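Local coordinates for enolase from the environmental genome shotgun sequencing of the Sargasso Sea (PDB 2QGY), which is of unknown function but, as a magnesium-bound member of the enolase superfamily, probably acts on a carboxylate substrate by abstracting a proton next to the carboxylate, at residues 137-142 against 224-229; 171-176 against 202-207; 182-187 against 218-223; 313-318 against 325-330. All coordinates share one frame; numbering follows the deposited sequence.

In the fold
All four contacts belong to the C-terminal barrel. Contacts 1 and 4 are buried and share its sheet: strand 135-141 pairs with strand 327-329; contact 1 reaches across the interior, while contact 4 backs the same wall with a helix. Contact 2 lies at the surface, between loops on the magnesium-bearing end, and contact 3 is a partly buried helix-to-loop packing on the outside. Contact 2 uses the loop before helix 177-191 and contact 3 the helix itself, and the two touch where P172 meets V184. Contact 1 combines rings, carboxylates and metal; contacts 2 and 3 meet mainly through carbon, and contact 4 packs sulfur and methyl groups.

Contact 1. Residues 137-142 against 224-229; sequences PIYATC and WIEEPV. With MG (magnesium ion), chain C.
Y139 and W224 sit on strands whose backbones stay far apart, with the CA of Y139 12.1 Å from the CA of W224 and no hydrogen bond passing between the two segments. The gap is bridged by two long aromatic side chains. W224 sends the outer rim of its six-membered ring toward the face of Y139 in an edge-to-face pair, with centroids 5.2 Å apart and planes at 85°. CH2 of W224 comes to 3.7 Å from CE2 of Y139, and CZ2 of W224 lies 3.8 Å from OH of Y139. With CG of W224 between its backbone N and carbonyl carbon (chi1 77°), the indole swings inward toward Y139. Strands 135-141 and 224-226 are the first and fourth of the (beta/alpha) barrel, separated in the sheet by strands 168-170 and 197-200, so this pair spans the barrel interior. Two residues on from W224, E226 reaches the metal with an extended chain: its OE2 binds the magnesium ion at 2.0 Å, and D200 and E252 complete the protein ligands, as is usual for the enolase superfamily. The other oxygen, OE1 of E226, accepts NE1 of W224 at 3.1 Å through its anti lone pair, the acceptor lying 25° out of the indole plane. K169 ties the two sides together, pairing with OE1 of E226 and hydrogen-bonding OH of Y139. Three waters fill the remaining coordination positions, and water 1 donates to OE1 of E227 at 2.7 Å.

Contact 2. Residues 171-176 against 202-207; sequences YPMLDS and AVPEDL
Two loops at the metal-bearing end of the barrel meet here, one leaving strand 168-170 and the other strand 197-200, with Y171 beside A202 and M173 facing P204. The CA atoms of Y171 and A202 are 7.4 Å apart, and those of M173 and P204 7.7 Å, so the loops run close for a few residues without a hydrogen bond between them. The phenol of Y171 meets A202 at its rim: CB of A202 lies near the ring plane, 4.2 Å from CD1 of Y171. Further along, the bent chain of M173 crosses the P204 ring at about a right angle and touches it at one corner, CE of M173 being 3.9 Å and CG of M173 4.1 Å from CG of P204. Such beta-to-alpha loops line the active-site mouth in barrels of the enolase superfamily, and the OH of Y171 ends 4.0 Å from the magnesium ion without being one of its ligands. The Y171 ring also makes an edge-to-face pair with W143. A202 and V203 both have positive phi (60° and 57°), consistent with a tight turn that brings P204 toward M173. Each loop runs into a helix: S176 N-caps helix 177-191 through a weak bond of its OG with N of I179, and D206 N-caps helix 207-217 through weak bonds of its OD1 with N of D208 and Q209.

Contact 3. Residues 182-187 against 218-223; sequences QFVEKV and SSFNPY
F220 is the residue that reaches across, laying its ring against V184 and E185 on one flank of helix 177-191. The far end of the ring takes the aliphatic part of E185: CE1 of F220 is 3.6 Å from CG of E185, and CZ of F220 is 3.7 Å from CB of E185. The near end meets V184, whose CG1 stands 3.8 Å from CB of F220 and obliquely to the ring. That methyl is placed by chi1 of -179°, which sets CG1 anti to the backbone N. Above one face of F220, displaced toward the rim, is the backbone N of E185; S219 OG lies over the opposite face at a similar height. The carboxylate of E185 is carried past the aromatic ring on an extended chain and turned 34° from its plane. Here two neighbouring beta/alpha units of the barrel meet on the outside: helix 177-191 follows the second strand, while F220 belongs to the 3-10 turn 218-220 leading from helix 207-217 into strand 224-226. The turn is closed by a bond from N of N221 to O of S218 at 3.1 Å. The end of E185 has its own partner on the helix: NE2 of Q182 donates to OE1 of E185 at 3.0 Å, a bent bond of 132° that meets the oxygen nearly along the C-O direction. R188, one turn on from V184, donates to the carbonyl O of F220, while F213 and V217 of helix 207-217 close in on V184.

Contact 4. Residues 313-318 against 325-330; sequences AMLHVC and EKAEIF
A327 presses its CB into a notch formed by M314 and C318, one turn apart on helix 309-320. SD of M314 is 3.8 Å from CB of A327, and SG of C318 is 3.9 Å from the same methyl; CD2 of L315 adds a looser touch to it at 4.4 Å. M314 runs out with CG anti to the backbone N (chi1 177°) and bends only at its last torsion, which brings CE to 3.1 Å from O of E328, the tightest approach here. Helix and strand run almost antiparallel (161°), axes 9.3 Å apart; the helix following strand 298-299 leads back into the eighth strand, 327-329, which closes the barrel against strand 135-141. Toward the partly exposed end the packing gives way to charge: N of K326 bonds to OE2 of E325 at 2.9 Å, its NZ makes a weak salt bridge to that oxygen, and the OH of Y223 hydrogen-bonds OE1 of E325 and NZ of K326. Inward, the E328 carboxylate is held by T141, K169 and the backbone of C303. O of E328 is buried with no hydrogen-bond partner, so the methyl of M314, slightly polarised by its sulfur, probably offers modest electrostatic compensation.

Contact 1. Residues 137-142 against 224-229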
# COMPACT_ATOMS: atom_id res chain seq x y z
N PRO A 137 5.12 -6.12 29.32
CA PRO A 137 4.62 -7.48 29.19
C PRO A 137 4.70 -7.98 27.73
O PRO A 137 4.43 -7.20 26.80
CB PRO A 137 3.15 -7.35 29.61
CG PRO A 137 3.16 -6.14 30.58
CD PRO A 137 4.11 -5.20 29.88
N ILE A 138 5.05 -9.24 27.56
CA ILE A 138 5.15 -9.83 26.22
C ILE A 138 4.36 -11.13 26.09
O ILE A 138 4.00 -11.74 27.08
CB ILE A 138 6.65 -10.10 25.82
CG1 ILE A 138 7.41 -10.83 26.94
CG2 ILE A 138 7.36 -8.79 25.51
CD1 ILE A 138 7.32 -12.32 26.94
N TYR A 139 4.11 -11.55 24.86
CA TYR A 139 3.58 -12.87 24.61
C TYR A 139 4.38 -13.44 23.43
O TYR A 139 5.01 -12.69 22.68
CB TYR A 139 2.07 -12.82 24.28
CG TYR A 139 1.76 -12.28 22.89
CD1 TYR A 139 1.65 -13.14 21.80
CD2 TYR A 139 1.60 -10.90 22.67
CE1 TYR A 139 1.40 -12.63 20.48
CE2 TYR A 139 1.34 -10.39 21.39
CZ TYR A 139 1.26 -11.26 20.30
OH TYR A 139 0.98 -10.76 19.06
N ALA A 140 4.35 -14.76 23.29
CA ALA A 140 5.12 -15.45 22.28
C ALA A 140 4.24 -16.02 21.20
O ALA A 140 3.22 -16.69 21.48
CB ALA A 140 5.95 -16.56 22.91
N THR A 141 4.66 -15.79 19.96
CA THR A 141 3.94 -16.32 18.81
C THR A 141 4.57 -17.62 18.36
O THR A 141 5.78 -17.71 18.20
CB THR A 141 3.92 -15.31 17.66
OG1 THR A 141 3.13 -14.19 18.05
CG2 THR A 141 3.33 -15.90 16.40
N CYS A 142 3.72 -18.64 18.20
CA CYS A 142 4.15 -19.97 17.75
C CYS A 142 3.74 -20.18 16.30
O CYS A 142 2.58 -20.50 16.00
CB CYS A 142 3.48 -21.06 18.57
SG CYS A 142 4.24 -22.63 18.24
N TRP A 224 -7.68 -13.41 22.88
CA TRP A 224 -8.15 -12.58 21.76
C TRP A 224 -8.22 -13.37 20.50
O TRP A 224 -7.68 -14.47 20.43
CB TRP A 224 -7.32 -11.30 21.59
CG TRP A 224 -5.93 -11.37 20.95
CD1 TRP A 224 -5.55 -11.97 19.77
CD2 TRP A 224 -4.78 -10.68 21.43
NE1 TRP A 224 -4.21 -11.71 19.52
CE2 TRP A 224 -3.72 -10.94 20.54
CE3 TRP A 224 -4.54 -9.87 22.55
CZ2 TRP A 224 -2.43 -10.41 20.73
CZ3 TRP A 224 -3.26 -9.34 22.74
CH2 TRP A 224 -2.23 -9.62 21.82
N ILE A 225 -8.92 -12.82 19.50
CA ILE A 225 -9.11 -13.46 18.22
C ILE A 225 -8.57 -12.47 17.21
O ILE A 225 -9.10 -11.35 17.08
CB ILE A 225 -10.64 -13.70 17.93
CG1 ILE A 225 -11.25 -14.69 18.92
CG2 ILE A 225 -10.84 -14.24 16.49
CD1 ILE A 225 -10.58 -16.04 18.96
N GLU A 226 -7.54 -12.88 16.49
CA GLU A 226 -6.82 -11.96 15.63
C GLU A 226 -7.15 -12.23 14.16
O GLU A 226 -7.20 -13.39 13.72
CB GLU A 226 -5.33 -12.13 15.93
CG GLU A 226 -4.45 -11.30 15.05
CD GLU A 226 -2.99 -11.31 15.54
OE1 GLU A 226 -2.74 -11.37 16.77
OE2 GLU A 226 -2.12 -11.21 14.67
N GLU A 227 -7.43 -11.15 13.43
CA GLU A 227 -7.74 -11.21 12.00
C GLU A 227 -8.78 -12.30 11.63
O GLU A 227 -8.54 -13.10 10.74
CB GLU A 227 -6.47 -11.38 11.19
CG GLU A 227 -5.52 -10.19 11.29
CD GLU A 227 -4.88 -9.91 9.97
OE1 GLU A 227 -3.97 -10.69 9.64
OE2 GLU A 227 -5.34 -8.97 9.25
N PRO A 228 -9.97 -12.27 12.26
CA PRO A 228 -11.00 -13.26 11.91
C PRO A 228 -11.52 -12.98 10.49
O PRO A 228 -12.03 -13.89 9.82
CB PRO A 228 -12.11 -13.05 12.96
CG PRO A 228 -11.92 -11.61 13.43
CD PRO A 228 -10.42 -11.29 13.27
N VAL A 229 -11.39 -11.72 10.07
CA VAL A 229 -11.76 -11.31 8.71
C VAL A 229 -10.75 -10.29 8.18
O VAL A 229 -9.97 -9.75 8.94
CB VAL A 229 -13.20 -10.73 8.63
CG1 VAL A 229 -14.24 -11.79 9.13
CG2 VAL A 229 -13.32 -9.48 9.45
MG MG C . -1.49 -11.98 12.90
O HOH W 1 -3.12 -12.19 11.66
O HOH W 2 -0.52 -12.75 11.32
O HOH W 3 0.39 -12.38 13.83

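Contact 2. Residues 171-176 against 202-207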
# COMPACT_ATOMS: atom_id res chain seq x y z
N TYR A 171 -1.98 -20.51 15.75
CA TYR A 171 -2.71 -20.39 14.50
C TYR A 171 -3.54 -21.67 14.32
O TYR A 171 -3.06 -22.65 13.74
CB TYR A 171 -1.75 -20.19 13.32
CG TYR A 171 -1.05 -18.84 13.30
CD1 TYR A 171 -1.36 -17.89 12.32
CD2 TYR A 171 -0.08 -18.54 14.24
CE1 TYR A 171 -0.70 -16.62 12.31
CE2 TYR A 171 0.56 -17.29 14.23
CZ TYR A 171 0.23 -16.35 13.28
OH TYR A 171 0.89 -15.13 13.27
N PRO A 172 -4.78 -21.66 14.85
CA PRO A 172 -5.57 -22.89 15.03
C PRO A 172 -6.43 -23.28 13.83
O PRO A 172 -7.09 -24.32 13.89
CB PRO A 172 -6.45 -22.53 16.23
CG PRO A 172 -6.76 -21.07 15.99
CD PRO A 172 -5.50 -20.48 15.37
N MET A 173 -6.44 -22.51 12.74
CA MET A 173 -7.28 -22.92 11.60
C MET A 173 -6.59 -23.99 10.77
O MET A 173 -5.74 -23.70 9.93
CB MET A 173 -7.70 -21.73 10.72
CG MET A 173 -8.52 -20.67 11.47
SD MET A 173 -10.09 -21.19 12.29
CE MET A 173 -11.28 -20.89 11.01
N LEU A 174 -6.99 -25.23 11.02
CA LEU A 174 -6.36 -26.40 10.39
C LEU A 174 -7.33 -27.05 9.40
O LEU A 174 -8.30 -26.42 8.97
CB LEU A 174 -5.90 -27.39 11.46
CG LEU A 174 -5.10 -26.81 12.65
CD1 LEU A 174 -4.78 -27.88 13.67
CD2 LEU A 174 -3.81 -26.10 12.21
N ASP A 175 -7.07 -28.31 9.05
CA ASP A 175 -7.80 -28.95 7.94
C ASP A 175 -9.31 -28.90 8.05
O ASP A 175 -9.99 -28.74 7.03
CB ASP A 175 -7.34 -30.40 7.75
CG ASP A 175 -6.14 -30.51 6.84
OD1 ASP A 175 -5.56 -29.45 6.49
OD2 ASP A 175 -5.76 -31.66 6.48
N SER A 176 -9.83 -29.03 9.26
CA SER A 176 -11.26 -29.04 9.50
C SER A 176 -11.57 -28.44 10.86
O SER A 176 -10.67 -28.28 11.69
CB SER A 176 -11.79 -30.47 9.41
OG SER A 176 -11.32 -31.26 10.48
N ALA A 202 -5.78 -15.56 10.90
CA ALA A 202 -5.04 -15.33 9.66
C ALA A 202 -5.96 -15.16 8.41
O ALA A 202 -5.64 -15.63 7.32
CB ALA A 202 -4.01 -16.47 9.43
N VAL A 203 -7.11 -14.52 8.63
CA VAL A 203 -8.07 -14.17 7.57
C VAL A 203 -8.52 -15.42 6.79
O VAL A 203 -8.14 -15.59 5.63
CB VAL A 203 -7.52 -13.07 6.62
CG1 VAL A 203 -8.61 -12.57 5.67
CG2 VAL A 203 -6.94 -11.89 7.41
N PRO A 204 -9.33 -16.28 7.44
CA PRO A 204 -9.86 -17.47 6.78
C PRO A 204 -10.73 -17.07 5.59
O PRO A 204 -11.50 -16.12 5.65
CB PRO A 204 -10.71 -18.12 7.87
CG PRO A 204 -10.08 -17.65 9.14
CD PRO A 204 -9.79 -16.22 8.84
N GLU A 205 -10.59 -17.82 4.51
CA GLU A 205 -11.27 -17.52 3.25
C GLU A 205 -12.79 -17.65 3.42
O GLU A 205 -13.57 -16.87 2.83
CB GLU A 205 -10.75 -18.47 2.16
CG GLU A 205 -9.19 -18.49 1.96
CD GLU A 205 -8.33 -18.76 3.24
OE1 GLU A 205 -8.67 -19.66 4.07
OE2 GLU A 205 -7.28 -18.07 3.40
N ASP A 206 -13.20 -18.60 4.25
CA ASP A 206 -14.62 -18.93 4.41
C ASP A 206 -15.21 -18.46 5.74
O ASP A 206 -14.95 -19.07 6.80
CB ASP A 206 -14.82 -20.44 4.23
CG ASP A 206 -16.29 -20.85 4.10
OD1 ASP A 206 -17.17 -20.19 4.69
OD2 ASP A 206 -16.56 -21.85 3.41
N LEU A 207 -16.02 -17.41 5.66
CA LEU A 207 -16.66 -16.78 6.82
C LEU A 207 -17.49 -17.77 7.65
O LEU A 207 -17.54 -17.69 8.89
CB LEU A 207 -17.53 -15.60 6.36
CG LEU A 207 -18.26 -14.80 7.43
CD1 LEU A 207 -17.27 -14.09 8.37
CD2 LEU A 207 -19.24 -13.79 6.82

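Contact 3. Residues 182-187 against 218-223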
# COMPACT_ATOMS: atom_id res chain seq x y z
N GLN A 182 -9.64 -29.56 18.41
CA GLN A 182 -8.75 -30.51 19.07
C GLN A 182 -7.41 -29.88 19.39
O GLN A 182 -6.87 -30.05 20.49
CB GLN A 182 -8.51 -31.76 18.21
CG GLN A 182 -9.36 -32.94 18.61
CD GLN A 182 -9.53 -33.05 20.12
OE1 GLN A 182 -8.57 -33.32 20.86
NE2 GLN A 182 -10.76 -32.83 20.60
N PHE A 183 -6.88 -29.16 18.41
CA PHE A 183 -5.65 -28.42 18.59
C PHE A 183 -5.74 -27.40 19.72
O PHE A 183 -4.86 -27.37 20.58
CB PHE A 183 -5.23 -27.77 17.27
CG PHE A 183 -3.93 -27.02 17.36
CD1 PHE A 183 -2.82 -27.60 17.98
CD2 PHE A 183 -3.83 -25.74 16.85
CE1 PHE A 183 -1.62 -26.91 18.08
CE2 PHE A 183 -2.63 -25.04 16.93
CZ PHE A 183 -1.52 -25.61 17.56
N VAL A 184 -6.81 -26.60 19.75
CA VAL A 184 -6.97 -25.61 20.83
C VAL A 184 -7.09 -26.31 22.18
O VAL A 184 -6.51 -25.87 23.18
CB VAL A 184 -8.16 -24.62 20.59
CG1 VAL A 184 -8.25 -23.62 21.70
CG2 VAL A 184 -8.02 -23.89 19.25
N GLU A 185 -7.84 -27.41 22.21
CA GLU A 185 -8.05 -28.16 23.45
C GLU A 185 -6.75 -28.69 24.05
O GLU A 185 -6.47 -28.46 25.23
CB GLU A 185 -9.04 -29.30 23.23
CG GLU A 185 -9.50 -29.96 24.54
CD GLU A 185 -10.48 -31.08 24.32
OE1 GLU A 185 -10.90 -31.31 23.17
OE2 GLU A 185 -10.84 -31.74 25.32
N LYS A 186 -5.97 -29.38 23.22
CA LYS A 186 -4.65 -29.88 23.61
C LYS A 186 -3.71 -28.76 24.08
O LYS A 186 -2.99 -28.92 25.06
CB LYS A 186 -4.02 -30.68 22.46
CG LYS A 186 -4.80 -31.96 22.16
CD LYS A 186 -4.71 -32.41 20.70
CE LYS A 186 -3.80 -33.61 20.49
NZ LYS A 186 -4.16 -34.30 19.23
N VAL A 187 -3.75 -27.61 23.41
CA VAL A 187 -2.93 -26.49 23.84
C VAL A 187 -3.31 -26.02 25.24
O VAL A 187 -2.46 -25.82 26.10
CB VAL A 187 -3.00 -25.28 22.84
CG1 VAL A 187 -2.33 -24.07 23.45
CG2 VAL A 187 -2.35 -25.65 21.51
N SER A 218 -15.15 -20.77 22.05
CA SER A 218 -15.35 -19.82 23.14
C SER A 218 -15.13 -20.44 24.53
O SER A 218 -14.72 -19.75 25.46
CB SER A 218 -16.71 -19.09 23.05
OG SER A 218 -17.79 -19.98 22.79
N SER A 219 -15.39 -21.74 24.66
CA SER A 219 -15.25 -22.41 25.97
C SER A 219 -13.79 -22.56 26.43
O SER A 219 -13.54 -22.78 27.62
CB SER A 219 -15.96 -23.77 26.01
OG SER A 219 -15.64 -24.56 24.88
N PHE A 220 -12.85 -22.42 25.50
CA PHE A 220 -11.44 -22.47 25.83
C PHE A 220 -10.89 -21.09 26.24
O PHE A 220 -9.69 -20.93 26.45
CB PHE A 220 -10.63 -23.07 24.67
CG PHE A 220 -11.08 -24.44 24.29
CD1 PHE A 220 -10.81 -25.53 25.12
CD2 PHE A 220 -11.79 -24.65 23.12
CE1 PHE A 220 -11.26 -26.80 24.78
CE2 PHE A 220 -12.23 -25.93 22.76
CZ PHE A 220 -11.95 -27.01 23.60
N ASN A 221 -11.79 -20.12 26.36
CA ASN A 221 -11.45 -18.78 26.88
C ASN A 221 -10.27 -18.12 26.16
O ASN A 221 -9.30 -17.70 26.81
CB ASN A 221 -11.16 -18.83 28.39
CG ASN A 221 -11.13 -17.45 29.04
OD1 ASN A 221 -11.72 -16.49 28.52
ND2 ASN A 221 -10.44 -17.34 30.17
N PRO A 222 -10.36 -17.97 24.82
CA PRO A 222 -9.23 -17.30 24.16
C PRO A 222 -9.06 -15.84 24.63
O PRO A 222 -10.04 -15.12 24.87
CB PRO A 222 -9.58 -17.36 22.67
CG PRO A 222 -11.01 -17.68 22.59
CD PRO A 222 -11.42 -18.36 23.88
N TYR A 223 -7.82 -15.43 24.76
CA TYR A 223 -7.54 -14.09 25.21
C TYR A 223 -7.94 -13.06 24.15
O TYR A 223 -8.41 -11.96 24.48
CB TYR A 223 -6.06 -13.97 25.57
CG TYR A 223 -5.70 -12.68 26.26
CD1 TYR A 223 -5.85 -12.54 27.64
CD2 TYR A 223 -5.17 -11.61 25.53
CE1 TYR A 223 -5.54 -11.34 28.28
CE2 TYR A 223 -4.84 -10.42 26.15
CZ TYR A 223 -5.01 -10.28 27.52
OH TYR A 223 -4.69 -9.08 28.12

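Contact 4. Residues 313-318 against 325-330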
# COMPACT_ATOMS: atom_id res chain seq x y z
N ALA A 313 12.39 -0.83 19.26
CA ALA A 313 11.42 0.26 19.02
C ALA A 313 10.06 -0.10 19.63
O ALA A 313 9.42 0.73 20.30
CB ALA A 313 11.28 0.49 17.52
N MET A 314 9.63 -1.34 19.42
CA MET A 314 8.34 -1.78 19.93
C MET A 314 8.31 -1.64 21.46
O MET A 314 7.36 -1.11 22.03
CB MET A 314 8.08 -3.25 19.52
CG MET A 314 6.74 -3.88 20.08
SD MET A 314 6.51 -5.61 19.75
CE MET A 314 7.93 -6.34 20.58
N LEU A 315 9.33 -2.16 22.12
CA LEU A 315 9.37 -2.11 23.58
C LEU A 315 9.37 -0.69 24.09
O LEU A 315 8.63 -0.35 25.05
CB LEU A 315 10.57 -2.91 24.13
CG LEU A 315 10.60 -4.40 23.77
CD1 LEU A 315 11.84 -5.04 24.39
CD2 LEU A 315 9.30 -5.12 24.24
N HIS A 316 10.16 0.18 23.46
CA HIS A 316 10.17 1.59 23.86
C HIS A 316 8.78 2.24 23.68
O HIS A 316 8.29 2.96 24.56
CB HIS A 316 11.25 2.37 23.10
CG HIS A 316 12.63 2.18 23.64
ND1 HIS A 316 13.10 2.85 24.76
CD2 HIS A 316 13.66 1.41 23.21
CE1 HIS A 316 14.35 2.50 24.99
NE2 HIS A 316 14.71 1.61 24.08
N VAL A 317 8.11 1.95 22.56
CA VAL A 317 6.78 2.50 22.35
C VAL A 317 5.82 1.97 23.41
O VAL A 317 5.11 2.75 24.05
CB VAL A 317 6.22 2.22 20.93
CG1 VAL A 317 4.68 2.54 20.83
CG2 VAL A 317 6.94 3.07 19.96
N CYS A 318 5.82 0.65 23.60
CA CYS A 318 4.89 0.01 24.55
C CYS A 318 5.05 0.53 25.97
O CYS A 318 4.07 0.67 26.70
CB CYS A 318 5.01 -1.51 24.55
SG CYS A 318 4.35 -2.25 23.04
N GLU A 325 -1.20 -3.33 25.03
CA GLU A 325 -1.46 -4.71 25.38
C GLU A 325 -0.11 -5.41 25.35
O GLU A 325 0.91 -4.76 25.14
CB GLU A 325 -2.44 -5.38 24.40
CG GLU A 325 -3.81 -5.60 24.97
CD GLU A 325 -3.84 -6.68 26.05
OE1 GLU A 325 -4.94 -6.95 26.56
OE2 GLU A 325 -2.79 -7.26 26.40
N LYS A 326 -0.11 -6.72 25.53
CA LYS A 326 1.13 -7.49 25.49
C LYS A 326 1.79 -7.38 24.11
O LYS A 326 1.10 -7.37 23.09
CB LYS A 326 0.84 -8.93 25.86
CG LYS A 326 0.45 -9.07 27.35
CD LYS A 326 0.02 -10.48 27.62
CE LYS A 326 -1.50 -10.54 27.71
NZ LYS A 326 -2.00 -9.57 28.76
N ALA A 327 3.12 -7.23 24.13
CA ALA A 327 3.93 -7.01 22.94
C ALA A 327 4.43 -8.31 22.35
O ALA A 327 4.81 -9.22 23.09
CB ALA A 327 5.12 -6.10 23.30
N GLU A 328 4.44 -8.41 21.01
CA GLU A 328 4.68 -9.67 20.34
C GLU A 328 6.18 -10.02 20.23
O GLU A 328 7.00 -9.18 19.78
CB GLU A 328 4.11 -9.62 18.92
CG GLU A 328 4.31 -10.93 18.18
CD GLU A 328 3.56 -10.98 16.85
OE1 GLU A 328 3.44 -9.91 16.21
OE2 GLU A 328 3.08 -12.06 16.47
N ILE A 329 6.55 -11.22 20.64
CA ILE A 329 7.91 -11.75 20.40
C ILE A 329 7.86 -13.08 19.66
O ILE A 329 6.91 -13.83 19.81
CB ILE A 329 8.75 -11.89 21.70
CG1 ILE A 329 8.16 -12.95 22.61
CG2 ILE A 329 8.89 -10.54 22.46
CD1 ILE A 329 9.22 -13.79 23.28
N PHE A 330 8.87 -13.34 18.84
CA PHE A 330 9.07 -14.62 18.19
C PHE A 330 10.26 -15.23 18.90
O PHE A 330 11.39 -14.81 18.65
CB PHE A 330 9.36 -14.46 16.69
CG PHE A 330 8.14 -14.24 15.88
CD1 PHE A 330 7.58 -15.27 15.14
CD2 PHE A 330 7.52 -12.99 15.88
CE1 PHE A 330 6.42 -15.04 14.39
CE2 PHE A 330 6.35 -12.75 15.13
CZ PHE A 330 5.80 -13.80 14.39